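Local coordinates for protein dehalogenase-like hydrolase (PDB 3UMB) that probably catalyses the hydrolytic dehalogenation of small (S)-2-haloalkanoic acids to (R)-2-hydroxyalkanoic acids, as a member of the HAD-like hydrolase superfamily, at residues D10-L15 and R93-L98; L39-Q44 and S179-D184. All coordinates share one frame; numbering follows the deposited sequence.

Contact 1: residues D10-L15 and R93-L98; sequences DAYGTL and REYACL
Tyr12 meets Tyr95 across backbones that stay well apart: the nearest CA atoms, those of Tyr12 and Leu98, are 9.0 Å from each other, and the loop after strand 6-9 faces the last turn of helix 85-96 and the residues that leave it. The two tyrosines form a T-shaped (edge-to-face) pair, with ring centroids 5.6 Å apart and planes at 80°. Tyr95 supplies the edge: its CE2 lies over the face of Tyr12, offset toward the rim, 4.0 Å from Tyr12 CE1 and almost as close to CZ. On the opposite face of the Tyr12 ring, the CB of neighbouring Ala11 also sits toward the rim, so the ring is held between its own loop and the helix. Tyr12 leaves the backbone toward 93-98, and with CG beside the backbone N and anti to the carbonyl carbon (chi1 -55°) its ring meets Tyr95. Met128 of helix 126-134 packs against both tyrosines. The hydroxyls fare differently, for Tyr95 OH is hydrogen-bonded to Gln44, whereas Tyr12 OH is buried without a partner in the model. Behind Tyr12 the loop curls back on itself. Ala11 O accepts from Thr14 N at 3.2 Å and from Leu15 N at 2.7 Å, while Thr14 OG1 donates to Asp10 OD2 at 3.1 Å, approaching on the anti side and tilted out of the carboxylate plane. The sequence DAYGTL directly after the first strand of the parallel sheet is the first signature motif of the HAD superfamily, here joined by its tyrosine to the end of the helical cap.

Contact 2: residues L39-Q44 and S179-D184; sequences LWRDRQ and SSNGWD. With MG (magnesium ion), chain H.
Arg41 and Asn181 approach from opposite directions, and their nearest atoms, Arg41 NH2 and Asn181 ND2, are 3.3 Å apart. Both are donors, so no hydrogen bond forms; the amide lies at the edge of the guanidinium, their planes 30° apart. Within the segments, hydrogen bonds hold the Arg41 guanidinium and shape the backbone at Asn181. Arg41 NH1 donates to Gln44 OE1 at 2.8 Å, in the guanidinium plane but above the carbonyl plane, and a chain bent at chi2 (59°) brings the group there. In 179-184, Ser179 OG accepts from Asn181 N at 3.1 Å, an ST turn leading into helix 182-191. Water 1 joins the segments, accepting from Trp183 NE1 at 3.0 Å and weakly from Arg41 NH2. Trp183 offers one ring face to Asn181 CB and Asp184 CB. Ionic contacts occupy another side of helix 33-54: Asp42 OD1 binds the magnesium ion at 2.3 Å with two waters, and OD2 is in a salt bridge with Arg43 NH2. Asp42 of the second subunit binds the same ion, at the dimer interface. Arg41 of the cap and Asn181 of the Rossmann-like core face each other across the cleft in which L-2-haloacid dehalogenases hold their active site.

The contacts have centres 13 Å apart, and both join the Rossmann-like core to the cap. On the core side, segments 10-15 and 179-184 touch directly: Gly13 O lies 2.7 Å from Ser180 OG and Thr14 OG1 lies 2.9 Å from Ser180 N, both probable hydrogen bonds. Asp10 OD2 packs 3.5 Å from Asn181 ND2, which brings the aspartate of the first HAD motif close to the amide that faces Arg41. On the cap side, Gln44, through its two amide atoms, links Arg41 of contact 2 to Tyr95 of contact 1. This arrangement is consistent with a shared active-site cleft, whereas the magnesium ion lies at the subunit interface.

Contact 1: residues D10-L15 and R93-L98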
loop_
_atom_site.group_PDB
_atom_site.type_symbol
_atom_site.label_atom_id
_atom_site.label_comp_id
_atom_site.label_asym_id
_atom_site.label_seq_id
_atom_site.Cartn_x
_atom_site.Cartn_y
_atom_site.Cartn_z
ATOM N N ASP A 10 8.041 -17.057 -0.371
ATOM C CA ASP A 10 7.288 -16.207 0.560
ATOM C C ASP A 10 6.693 -17.082 1.693
ATOM O O ASP A 10 6.472 -18.282 1.531
ATOM C CB ASP A 10 6.158 -15.605 -0.270
ATOM C CG ASP A 10 5.318 -14.627 0.482
ATOM O OD1 ASP A 10 5.879 -13.904 1.351
ATOM O OD2 ASP A 10 4.092 -14.593 0.185
ATOM N N ALA A 11 6.426 -16.488 2.834
ATOM C CA ALA A 11 5.938 -17.233 3.987
ATOM C C ALA A 11 4.369 -17.398 4.025
ATOM O O ALA A 11 3.782 -18.441 3.634
ATOM C CB ALA A 11 6.493 -16.538 5.333
ATOM N N TYR A 12 3.733 -16.343 4.482
ATOM C CA TYR A 12 2.295 -16.268 4.756
ATOM C C TYR A 12 1.431 -16.428 3.505
ATOM O O TYR A 12 1.685 -15.790 2.495
ATOM C CB TYR A 12 2.045 -14.920 5.428
ATOM C CG TYR A 12 2.909 -14.743 6.663
ATOM C CD1 TYR A 12 2.813 -15.659 7.718
ATOM C CD2 TYR A 12 3.849 -13.715 6.776
ATOM C CE1 TYR A 12 3.604 -15.552 8.887
ATOM C CE2 TYR A 12 4.680 -13.601 7.966
ATOM C CZ TYR A 12 4.535 -14.531 9.027
ATOM O OH TYR A 12 5.301 -14.518 10.220
ATOM N N GLY A 13 0.429 -17.315 3.573
ATOM C CA GLY A 13 -0.468 -17.578 2.435
ATOM C C GLY A 13 0.156 -18.498 1.391
ATOM O O GLY A 13 -0.534 -19.021 0.493
ATOM N N THR A 14 1.471 -18.720 1.504
ATOM C CA THR A 14 2.209 -19.507 0.524
ATOM C C THR A 14 2.551 -20.843 1.205
ATOM O O THR A 14 2.042 -21.921 0.856
ATOM C CB THR A 14 3.494 -18.730 0.076
ATOM O OG1 THR A 14 3.139 -17.434 -0.474
ATOM C CG2 THR A 14 4.307 -19.537 -0.906
ATOM N N LEU A 15 3.399 -20.738 2.223
ATOM C CA LEU A 15 3.852 -21.890 2.983
ATOM C C LEU A 15 2.894 -22.151 4.119
ATOM O O LEU A 15 2.567 -23.321 4.400
ATOM C CB LEU A 15 5.250 -21.628 3.537
ATOM C CG LEU A 15 6.323 -21.618 2.458
ATOM C CD1 LEU A 15 7.644 -21.233 3.075
ATOM C CD2 LEU A 15 6.380 -22.980 1.747
ATOM N N ARG A 93 -0.379 -14.519 19.553
ATOM C CA ARG A 93 -0.060 -15.957 19.704
ATOM C C ARG A 93 -0.504 -16.741 18.504
ATOM O O ARG A 93 0.261 -17.485 17.895
ATOM C CB ARG A 93 -0.747 -16.583 20.925
ATOM C CG ARG A 93 -0.148 -16.150 22.261
ATOM C CD ARG A 93 -0.579 -17.029 23.435
ATOM N NE ARG A 93 -1.663 -16.451 24.245
ATOM C CZ ARG A 93 -1.520 -15.524 25.204
ATOM N NH1 ARG A 93 -0.327 -14.996 25.500
ATOM N NH2 ARG A 93 -2.598 -15.105 25.869
ATOM N N GLU A 94 -1.761 -16.567 18.147
ATOM C CA GLU A 94 -2.268 -17.237 16.998
ATOM C C GLU A 94 -1.392 -16.938 15.811
ATOM O O GLU A 94 -1.154 -17.817 14.990
ATOM C CB GLU A 94 -3.699 -16.804 16.709
ATOM C CG GLU A 94 -4.415 -17.806 15.890
ATOM C CD GLU A 94 -4.833 -19.010 16.682
ATOM O OE1 GLU A 94 -5.080 -18.871 17.912
ATOM O OE2 GLU A 94 -4.914 -20.089 16.061
ATOM N N TYR A 95 -0.915 -15.695 15.725
ATOM C CA TYR A 95 -0.125 -15.241 14.559
ATOM C C TYR A 95 1.258 -15.879 14.573
ATOM O O TYR A 95 1.759 -16.286 13.531
ATOM C CB TYR A 95 -0.004 -13.685 14.470
ATOM C CG TYR A 95 0.062 -13.155 13.027
ATOM C CD1 TYR A 95 -0.896 -12.281 12.538
ATOM C CD2 TYR A 95 1.056 -13.565 12.149
ATOM C CE1 TYR A 95 -0.862 -11.824 11.218
ATOM C CE2 TYR A 95 1.095 -13.111 10.833
ATOM C CZ TYR A 95 0.136 -12.240 10.380
ATOM O OH TYR A 95 0.181 -11.792 9.080
ATOM N N ALA A 96 1.860 -15.957 15.759
ATOM C CA ALA A 96 3.180 -16.578 15.918
ATOM C C ALA A 96 3.219 -17.972 15.351
ATOM O O ALA A 96 4.175 -18.321 14.687
ATOM C CB ALA A 96 3.614 -16.584 17.373
ATOM N N CYS A 97 2.162 -18.743 15.556
ATOM C CA CYS A 97 2.215 -20.178 15.314
ATOM C C CYS A 97 1.142 -20.755 14.393
ATOM O O CYS A 97 0.080 -21.180 14.849
ATOM C CB CYS A 97 2.205 -20.898 16.652
ATOM S SG CYS A 97 3.838 -21.591 17.022
ATOM N N LEU A 98 1.476 -20.848 13.109
ATOM C CA LEU A 98 0.512 -21.183 12.071
ATOM C C LEU A 98 0.797 -22.531 11.434
ATOM O O LEU A 98 1.875 -23.070 11.598
ATOM C CB LEU A 98 0.524 -20.075 11.018
ATOM C CG LEU A 98 -0.319 -18.892 11.505
ATOM C CD1 LEU A 98 0.117 -17.530 10.972
ATOM C CD2 LEU A 98 -1.749 -19.202 11.148
#

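Contact 2: residues L39-Q44 and S179-D184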
loop_
_atom_site.group_PDB
_atom_site.type_symbol
_atom_site.label_atom_id
_atom_site.label_comp_id
_atom_site.label_asym_id
_atom_site.label_seq_id
_atom_site.Cartn_x
_atom_site.Cartn_y
_atom_site.Cartn_z
ATOM N N LEU A 39 -9.366 -6.038 7.295
ATOM C CA LEU A 39 -8.831 -4.702 7.587
ATOM C C LEU A 39 -7.416 -4.791 8.128
ATOM O O LEU A 39 -6.575 -3.984 7.790
ATOM C CB LEU A 39 -9.726 -3.908 8.551
ATOM C CG LEU A 39 -9.316 -2.487 8.896
ATOM C CD1 LEU A 39 -9.076 -1.677 7.627
ATOM C CD2 LEU A 39 -10.351 -1.837 9.867
ATOM N N TRP A 40 -7.163 -5.826 8.919
ATOM C CA TRP A 40 -5.883 -6.039 9.568
ATOM C C TRP A 40 -4.745 -6.368 8.590
ATOM O O TRP A 40 -3.649 -5.793 8.685
ATOM C CB TRP A 40 -6.054 -7.169 10.542
ATOM C CG TRP A 40 -4.905 -7.465 11.393
ATOM C CD1 TRP A 40 -3.791 -6.714 11.610
ATOM C CD2 TRP A 40 -4.790 -8.612 12.199
ATOM N NE1 TRP A 40 -2.955 -7.349 12.510
ATOM C CE2 TRP A 40 -3.554 -8.529 12.877
ATOM C CE3 TRP A 40 -5.604 -9.755 12.385
ATOM C CZ2 TRP A 40 -3.116 -9.530 13.748
ATOM C CZ3 TRP A 40 -5.175 -10.741 13.262
ATOM C CH2 TRP A 40 -3.932 -10.628 13.928
ATOM N N ARG A 41 -5.028 -7.257 7.642
ATOM C CA ARG A 41 -4.076 -7.597 6.580
ATOM C C ARG A 41 -3.805 -6.380 5.686
ATOM O O ARG A 41 -2.650 -6.071 5.396
ATOM C CB ARG A 41 -4.583 -8.794 5.771
ATOM C CG ARG A 41 -3.690 -9.253 4.592
ATOM C CD ARG A 41 -2.237 -9.659 5.018
ATOM N NE ARG A 41 -1.427 -10.029 3.845
ATOM C CZ ARG A 41 -0.088 -10.127 3.838
ATOM N NH1 ARG A 41 0.631 -9.887 4.946
ATOM N NH2 ARG A 41 0.551 -10.451 2.713
ATOM N N ASP A 42 -4.864 -5.678 5.288
ATOM C CA ASP A 42 -4.730 -4.428 4.548
ATOM C C ASP A 42 -3.771 -3.474 5.242
ATOM O O ASP A 42 -2.804 -3.019 4.644
ATOM C CB ASP A 42 -6.075 -3.714 4.403
ATOM C CG ASP A 42 -6.002 -2.442 3.504
ATOM O OD1 ASP A 42 -5.779 -2.595 2.262
ATOM O OD2 ASP A 42 -6.188 -1.299 4.039
ATOM N N ARG A 43 -4.049 -3.138 6.488
ATOM C CA ARG A 43 -3.211 -2.132 7.177
ATOM C C ARG A 43 -1.821 -2.659 7.485
ATOM O O ARG A 43 -0.860 -1.906 7.460
ATOM C CB ARG A 43 -3.896 -1.516 8.413
ATOM C CG ARG A 43 -5.054 -0.587 8.008
ATOM C CD ARG A 43 -4.527 0.581 7.178
ATOM N NE ARG A 43 -5.272 1.818 7.396
ATOM C CZ ARG A 43 -6.359 2.191 6.697
ATOM N NH1 ARG A 43 -6.954 3.364 6.931
ATOM N NH2 ARG A 43 -6.887 1.410 5.754
ATOM N N GLN A 44 -1.697 -3.975 7.692
ATOM C CA GLN A 44 -0.370 -4.543 7.952
ATOM C C GLN A 44 0.555 -4.273 6.766
ATOM O O GLN A 44 1.640 -3.741 6.912
ATOM C CB GLN A 44 -0.485 -6.030 8.299
ATOM C CG GLN A 44 0.806 -6.785 8.388
ATOM C CD GLN A 44 0.585 -8.291 8.367
ATOM O OE1 GLN A 44 -0.061 -8.803 7.458
ATOM N NE2 GLN A 44 1.068 -8.997 9.415
ATOM N N SER A 179 5.522 -16.877 -4.687
ATOM C CA SER A 179 4.654 -16.092 -3.756
ATOM C C SER A 179 3.174 -16.308 -4.007
ATOM O O SER A 179 2.778 -16.582 -5.115
ATOM C CB SER A 179 4.896 -14.595 -3.915
ATOM O OG SER A 179 4.265 -13.932 -2.810
ATOM N N SER A 180 2.374 -16.185 -2.960
ATOM C CA SER A 180 0.929 -16.080 -3.113
ATOM C C SER A 180 0.398 -14.711 -3.464
ATOM O O SER A 180 -0.761 -14.560 -3.851
ATOM C CB SER A 180 0.263 -16.447 -1.822
ATOM O OG SER A 180 0.160 -17.828 -1.853
ATOM N N ASN A 181 1.213 -13.700 -3.285
ATOM C CA ASN A 181 0.713 -12.357 -3.392
ATOM C C ASN A 181 1.092 -11.907 -4.789
ATOM O O ASN A 181 2.271 -11.908 -5.176
ATOM C CB ASN A 181 1.316 -11.511 -2.298
ATOM C CG ASN A 181 0.825 -11.907 -0.923
ATOM O OD1 ASN A 181 -0.346 -12.107 -0.742
ATOM N ND2 ASN A 181 1.717 -11.990 0.047
ATOM N N GLY A 182 0.080 -11.595 -5.578
ATOM C CA GLY A 182 0.307 -11.125 -6.943
ATOM C C GLY A 182 1.285 -9.974 -7.020
ATOM O O GLY A 182 2.147 -9.960 -7.897
ATOM N N TRP A 183 1.185 -9.022 -6.095
ATOM C CA TRP A 183 2.078 -7.861 -6.138
ATOM C C TRP A 183 3.536 -8.316 -5.996
ATOM O O TRP A 183 4.440 -7.778 -6.622
ATOM C CB TRP A 183 1.703 -6.804 -5.086
ATOM C CG TRP A 183 1.664 -7.287 -3.647
ATOM C CD1 TRP A 183 0.554 -7.703 -2.965
ATOM C CD2 TRP A 183 2.763 -7.399 -2.729
ATOM N NE1 TRP A 183 0.908 -8.135 -1.699
ATOM C CE2 TRP A 183 2.249 -7.918 -1.520
ATOM C CE3 TRP A 183 4.134 -7.137 -2.821
ATOM C CZ2 TRP A 183 3.052 -8.137 -0.382
ATOM C CZ3 TRP A 183 4.956 -7.401 -1.705
ATOM C CH2 TRP A 183 4.400 -7.901 -0.501
ATOM N N ASP A 184 3.759 -9.321 -5.169
ATOM C CA ASP A 184 5.092 -9.807 -4.884
ATOM C C ASP A 184 5.625 -10.628 -6.059
ATOM O O ASP A 184 6.789 -10.464 -6.436
ATOM C CB ASP A 184 5.045 -10.626 -3.599
ATOM C CG ASP A 184 6.410 -10.844 -2.966
ATOM O OD1 ASP A 184 7.436 -10.230 -3.384
ATOM O OD2 ASP A 184 6.418 -11.641 -2.012
HETATM MG MG MG H . -4.595 -1.427 0.667
HETATM O O HOH W 1 -1.176 -8.762 0.338
HETATM O O HOH W 2 -6.130 -0.024 1.800
HETATM O O HOH W 3 -5.323 -3.529 -0.138
#